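Local coordinates for protein arsenate Reductase (Corynebacterium glutamicum, PDB 3T38) that reduces arsenate to arsenite in a thioredoxin-dependent manner, using a low molecular weight tyrosine phosphatase fold, and so serves arsenic resistance, at residues H90-Q96 with A141-P145; D148-A153 with C166-K172. One frame throughout, in Å; residues are numbered along the deposited sequence.

Contact 1 of 2, residues H90-Q96 with A141-P145; sequences HNAGRSQ and AFPKP
Asn91, Gln96 and Pro143 bury most of the surface where segment 90-96, a loop running into a helix, meets the extended segment 141-145, which is not part of a sheet. The CA atoms of Asn91 and Pro143 lie 4.8 Å apart, those of Gln96 and Ala141 7.5 Å. Asn91, left-handed (50/34) with a t side chain, accepts at OD1 from Lys144 N and Lys144 NZ, each at 2.9 Å, while its ND2 donates to Ser95 OG (2.7 Å), an atom whose position is less certain. A left-handed asparagine tied to the serine is characteristic of the P-loop of low molecular weight phosphatases, here the CX5R(S/T) motif from Cys88 to Ser95. Gln96, with chi1 and chi2 both m, folds back so that NE2 donates to Asn91 O (2.8 Å) and weakly to Phe142 O (3.0 Å). A water donates to Gln96 OE1 (3.2 Å) and accepts from Phe142 N (3.1 Å) and Lys144 NZ (2.7 Å). Pro143 CB lies 3.6 Å from His90 O and Pro143 CA 3.4 Å from Asn91 O.

Contact 2 of 2, residues D148-A153 with C166-K172; sequences DDVIRA and CPMYPGK
The short helix 148-153 lies beside segment 166-172, mostly extended until Gly171 turns it with a positive phi (95/16). CA atoms are 8.0 Å apart at Ile151 and Pro167, and 7.3 Å at Arg152 and Tyr169. Ile151 (m, t) packs CD1 against Cys166 SG (3.5 Å) and Pro167 CD (3.7 Å), and CG2 against Tyr169 CD2 (3.7 Å), near the ring plane. Tyr169 (chi1 m) donates a hydrogen bond from OH to Asp148 OD1 (2.6 Å). Asp148 OD2 forms an i to i+4 salt bridge with Arg152 NE (2.8 Å), and Arg152 CG makes a CH-pi contact 4.3 Å from the Tyr169 ring centroid. Lys172 (m, t, t, m) sends NZ to Arg152 O (2.7 Å) and weakly to Ile151 O (3.3 Å). Segment 166-172 belongs to the helix-free connection between parallel strands 156-159 and 173-176 of the low molecular weight phosphatase fold, and the helix just ahead of strand 156-159 packs on it. Ile151 also touches Leu85 of strand 83-88 and Tyr174 of strand 173-176, with helix 55-73 along another flank.

In the fold
Contact 1 closes at Pro145 just before contact 2 opens at Asp148; their centres lie 18 Å apart. Contact 1 joins the P-loop, the phosphatase signature in which the reductase reaction probably takes place, as in relatives of this fold, to segment 141-145; contact 2 lies farther out, about 13 Å from the chain centre. A bound dithiane-diol, the oxidised form of dithiothreitol, lies about 8 Å from the side chain of Asp148, and one lies about 12 Å from that of Lys144. The ligand pocket includes Tyr37 and Arg66; Arg66 forms a salt bridge with Asp149 of helix 148-153 and Tyr37 a hydrogen bond to it. That helix also meets the second subunit, whose Arg36 forms a salt bridge with Asp148.

Contact 1 of 2, residues H90-Q96 with A141-P145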
loop_
_atom_site.group_PDB
_atom_site.type_symbol
_atom_site.label_atom_id
_atom_site.label_comp_id
_atom_site.label_asym_id
_atom_site.label_seq_id
_atom_site.Cartn_x
_atom_site.Cartn_y
_atom_site.Cartn_z
ATOM N N HIS A 90 3.697 -12.976 -3.328
ATOM C CA HIS A 90 4.708 -12.455 -2.421
ATOM C C HIS A 90 5.729 -11.594 -3.095
ATOM O O HIS A 90 6.568 -11.030 -2.401
ATOM C CB HIS A 90 5.450 -13.610 -1.795
ATOM C CG HIS A 90 4.569 -14.461 -0.963
ATOM N ND1 HIS A 90 4.360 -15.787 -1.237
ATOM C CD2 HIS A 90 3.815 -14.164 0.128
ATOM C CE1 HIS A 90 3.548 -16.290 -0.322
ATOM N NE2 HIS A 90 3.193 -15.319 0.507
ATOM N N ASN A 91 5.666 -11.517 -4.419
ATOM C CA ASN A 91 6.598 -10.743 -5.208
ATOM C C ASN A 91 8.022 -11.132 -4.770
ATOM O O ASN A 91 8.926 -10.290 -4.722
ATOM C CB ASN A 91 6.338 -9.198 -5.118
ATOM C CG ASN A 91 7.141 -8.405 -6.161
ATOM O OD1 ASN A 91 7.581 -7.272 -5.903
ATOM N ND2 ASN A 91 7.357 -8.996 -7.337
ATOM N N ALA A 92 8.196 -12.403 -4.403
ATOM C CA ALA A 92 9.475 -12.917 -4.067
ATOM C C ALA A 92 9.979 -14.031 -4.959
ATOM O O ALA A 92 11.185 -14.345 -4.927
ATOM C CB ALA A 92 9.474 -13.359 -2.678
ATOM N N GLY A 93 9.090 -14.654 -5.739
ATOM C CA GLY A 93 9.448 -15.805 -6.585
ATOM C C GLY A 93 8.978 -15.559 -8.002
ATOM O O GLY A 93 9.557 -14.726 -8.741
ATOM N N ARG A 94 7.862 -16.211 -8.351
ATOM C CA ARG A 94 7.226 -16.121 -9.693
ATOM C C ARG A 94 7.351 -14.777 -10.447
ATOM O O ARG A 94 7.837 -14.734 -11.588
ATOM C CB ARG A 94 5.728 -16.449 -9.585
ATOM C CG ARG A 94 5.437 -17.921 -9.288
ATOM C CD ARG A 94 3.961 -18.149 -8.919
ATOM N NE ARG A 94 3.603 -19.558 -8.804
ATOM C CZ ARG A 94 3.919 -20.356 -7.774
ATOM N NH1 ARG A 94 4.636 -19.902 -6.740
ATOM N NH2 ARG A 94 3.520 -21.633 -7.778
ATOM N N SER A 95 6.862 -13.690 -9.849
ATOM C CA SER A 95 6.883 -12.395 -10.579
ATOM C C SER A 95 8.286 -11.818 -10.744
ATOM O O SER A 95 8.556 -11.076 -11.686
ATOM C CB SER A 95 5.927 -11.349 -9.974
ATOM O OG SER A 95 6.150 -11.121 -8.583
ATOM N N GLN A 96 9.162 -12.137 -9.827
ATOM C CA GLN A 96 10.547 -11.670 -9.890
ATOM C C GLN A 96 11.342 -12.424 -10.941
ATOM O O GLN A 96 12.156 -11.827 -11.648
ATOM C CB GLN A 96 11.230 -11.804 -8.514
ATOM C CG GLN A 96 10.564 -10.974 -7.398
ATOM C CD GLN A 96 11.010 -9.503 -7.410
ATOM O OE1 GLN A 96 11.663 -9.046 -8.351
ATOM N NE2 GLN A 96 10.677 -8.755 -6.344
ATOM N N ALA A 141 16.422 -5.929 -6.998
ATOM C CA ALA A 141 15.024 -6.335 -6.996
ATOM C C ALA A 141 14.595 -6.404 -5.542
ATOM O O ALA A 141 15.433 -6.632 -4.662
ATOM C CB ALA A 141 14.870 -7.653 -7.683
ATOM N N PHE A 142 13.317 -6.170 -5.258
ATOM C CA PHE A 142 12.821 -6.246 -3.864
ATOM C C PHE A 142 11.326 -6.471 -3.951
ATOM O O PHE A 142 10.715 -6.080 -4.950
ATOM C CB PHE A 142 13.131 -4.953 -3.063
ATOM C CG PHE A 142 12.603 -3.701 -3.705
ATOM C CD1 PHE A 142 13.321 -3.057 -4.703
ATOM C CD2 PHE A 142 11.380 -3.168 -3.321
ATOM C CE1 PHE A 142 12.812 -1.897 -5.342
ATOM C CE2 PHE A 142 10.877 -2.003 -3.908
ATOM C CZ PHE A 142 11.571 -1.362 -4.940
ATOM N N PRO A 143 10.726 -7.126 -2.940
ATOM C CA PRO A 143 9.254 -7.319 -3.043
ATOM C C PRO A 143 8.546 -6.034 -2.745
ATOM O O PRO A 143 9.016 -5.266 -1.906
ATOM C CB PRO A 143 8.946 -8.327 -1.929
ATOM C CG PRO A 143 10.340 -8.907 -1.531
ATOM C CD PRO A 143 11.287 -7.767 -1.750
ATOM N N LYS A 144 7.419 -5.785 -3.399
ATOM C CA LYS A 144 6.735 -4.475 -3.225
ATOM C C LYS A 144 5.272 -4.727 -3.484
ATOM O O LYS A 144 4.954 -5.592 -4.300
ATOM C CB LYS A 144 7.279 -3.443 -4.195
ATOM C CG LYS A 144 7.118 -3.757 -5.733
ATOM C CD LYS A 144 8.178 -2.979 -6.621
ATOM C CE LYS A 144 9.530 -3.782 -6.761
ATOM N NZ LYS A 144 9.186 -5.186 -7.232
ATOM N N PRO A 145 4.380 -3.944 -2.851
ATOM C CA PRO A 145 2.969 -4.198 -3.164
ATOM C C PRO A 145 2.531 -3.670 -4.507
ATOM O O PRO A 145 3.004 -2.611 -4.985
ATOM C CB PRO A 145 2.211 -3.405 -2.092
ATOM C CG PRO A 145 3.110 -2.148 -1.811
ATOM C CD PRO A 145 4.591 -2.673 -2.101
HETATM O O HOH W 1 11.670 -5.914 -7.917
#

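Contact 2 of 2, residues D148-A153 with C166-K172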
loop_
_atom_site.group_PDB
_atom_site.type_symbol
_atom_site.label_atom_id
_atom_site.label_comp_id
_atom_site.label_asym_id
_atom_site.label_seq_id
_atom_site.Cartn_x
_atom_site.Cartn_y
_atom_site.Cartn_z
ATOM N N ASP A 148 -1.682 1.091 -8.159
ATOM C CA ASP A 148 -2.517 1.369 -9.311
ATOM C C ASP A 148 -1.707 2.040 -10.397
ATOM O O ASP A 148 -1.906 1.739 -11.556
ATOM C CB ASP A 148 -3.663 2.334 -8.900
ATOM C CG ASP A 148 -4.720 2.482 -9.981
ATOM O OD1 ASP A 148 -5.430 1.478 -10.241
ATOM O OD2 ASP A 148 -4.850 3.598 -10.510
ATOM N N ASP A 149 -0.786 2.944 -10.045
ATOM C CA ASP A 149 -0.052 3.670 -11.090
ATOM C C ASP A 149 0.605 2.677 -12.079
ATOM O O ASP A 149 0.548 2.883 -13.282
ATOM C CB ASP A 149 1.013 4.597 -10.511
ATOM C CG ASP A 149 1.674 4.022 -9.282
ATOM O OD1 ASP A 149 1.902 2.760 -9.167
ATOM O OD2 ASP A 149 1.864 4.821 -8.359
ATOM N N VAL A 150 1.204 1.594 -11.577
ATOM C CA VAL A 150 1.903 0.657 -12.467
ATOM C C VAL A 150 0.993 -0.215 -13.317
ATOM O O VAL A 150 1.425 -0.666 -14.378
ATOM C CB VAL A 150 3.016 -0.179 -11.761
ATOM C CG1 VAL A 150 3.966 0.819 -11.023
ATOM C CG2 VAL A 150 2.423 -1.198 -10.789
ATOM N N ILE A 151 -0.253 -0.410 -12.874
ATOM C CA ILE A 151 -1.211 -1.074 -13.676
ATOM C C ILE A 151 -1.588 -0.160 -14.817
ATOM O O ILE A 151 -1.579 -0.572 -15.970
ATOM C CB ILE A 151 -2.456 -1.507 -12.879
ATOM C CG1 ILE A 151 -2.095 -2.515 -11.750
ATOM C CG2 ILE A 151 -3.484 -2.162 -13.835
ATOM C CD1 ILE A 151 -3.266 -2.609 -10.631
ATOM N N ARG A 152 -1.867 1.100 -14.515
ATOM C CA ARG A 152 -2.289 2.086 -15.551
ATOM C C ARG A 152 -1.228 2.275 -16.633
ATOM O O ARG A 152 -1.532 2.506 -17.830
ATOM C CB ARG A 152 -2.596 3.413 -14.917
ATOM C CG ARG A 152 -3.876 3.446 -14.081
ATOM C CD ARG A 152 -4.214 4.870 -13.647
ATOM N NE ARG A 152 -5.414 4.985 -12.818
ATOM C CZ ARG A 152 -6.553 5.517 -13.244
ATOM N NH1 ARG A 152 -6.678 5.963 -14.502
ATOM N NH2 ARG A 152 -7.586 5.569 -12.431
ATOM N N ALA A 153 0.034 2.196 -16.212
ATOM C CA ALA A 153 1.106 2.435 -17.180
ATOM C C ALA A 153 1.221 1.202 -18.097
ATOM O O ALA A 153 1.743 1.327 -19.155
ATOM C CB ALA A 153 2.431 2.684 -16.426
ATOM N N CYS A 166 -6.533 -7.247 -8.999
ATOM C CA CYS A 166 -6.000 -6.307 -9.943
ATOM C C CYS A 166 -7.125 -5.689 -10.744
ATOM O O CYS A 166 -7.857 -6.406 -11.368
ATOM C CB CYS A 166 -4.924 -6.940 -10.854
ATOM S SG CYS A 166 -4.242 -5.657 -11.926
ATOM N N PRO A 167 -7.290 -4.349 -10.690
ATOM C CA PRO A 167 -8.395 -3.790 -11.494
ATOM C C PRO A 167 -8.188 -3.985 -12.991
ATOM O O PRO A 167 -7.056 -3.985 -13.489
ATOM C CB PRO A 167 -8.417 -2.282 -11.120
ATOM C CG PRO A 167 -7.111 -2.016 -10.389
ATOM C CD PRO A 167 -6.813 -3.379 -9.695
HETATM N N MSE A 168 -9.294 -4.144 -13.682
HETATM C CA MSE A 168 -9.319 -4.480 -15.088
HETATM C C MSE A 168 -9.468 -3.264 -16.025
HETATM O O MSE A 168 -10.554 -3.013 -16.489
HETATM C CB MSE A 168 -10.510 -5.406 -15.287
HETATM C CG MSE A 168 -10.196 -6.597 -16.123
HETATM SE SE MSE A 168 -8.787 -7.736 -15.367
HETATM C CE MSE A 168 -9.971 -9.220 -14.777
ATOM N N TYR A 169 -8.387 -2.537 -16.322
ATOM C CA TYR A 169 -8.466 -1.364 -17.219
ATOM C C TYR A 169 -8.498 -1.746 -18.696
ATOM O O TYR A 169 -7.753 -2.631 -19.118
ATOM C CB TYR A 169 -7.305 -0.362 -16.984
ATOM C CG TYR A 169 -7.291 0.304 -15.626
ATOM C CD1 TYR A 169 -8.188 1.320 -15.322
ATOM C CD2 TYR A 169 -6.416 -0.109 -14.642
ATOM C CE1 TYR A 169 -8.196 1.923 -14.078
ATOM C CE2 TYR A 169 -6.404 0.498 -13.379
ATOM C CZ TYR A 169 -7.295 1.509 -13.104
ATOM O OH TYR A 169 -7.305 2.105 -11.862
ATOM N N PRO A 170 -9.340 -1.057 -19.495
ATOM C CA PRO A 170 -9.280 -1.208 -20.974
ATOM C C PRO A 170 -7.984 -0.658 -21.558
ATOM O O PRO A 170 -7.341 0.204 -20.932
ATOM C CB PRO A 170 -10.469 -0.380 -21.483
ATOM C CG PRO A 170 -10.821 0.505 -20.380
ATOM C CD PRO A 170 -10.439 -0.163 -19.082
ATOM N N GLY A 171 -7.625 -1.131 -22.749
ATOM C CA GLY A 171 -6.458 -0.633 -23.482
ATOM C C GLY A 171 -5.234 -1.491 -23.217
ATOM O O GLY A 171 -4.109 -1.069 -23.495
ATOM N N LYS A 172 -5.445 -2.700 -22.679
ATOM C CA LYS A 172 -4.372 -3.514 -22.149
ATOM C C LYS A 172 -4.565 -5.019 -22.390
ATOM O O LYS A 172 -5.694 -5.508 -22.377
ATOM C CB LYS A 172 -4.276 -3.311 -20.626
ATOM C CG LYS A 172 -4.042 -1.897 -20.155
ATOM C CD LYS A 172 -3.898 -1.792 -18.621
ATOM C CE LYS A 172 -4.017 -0.271 -18.225
ATOM N NZ LYS A 172 -2.892 0.423 -18.854
#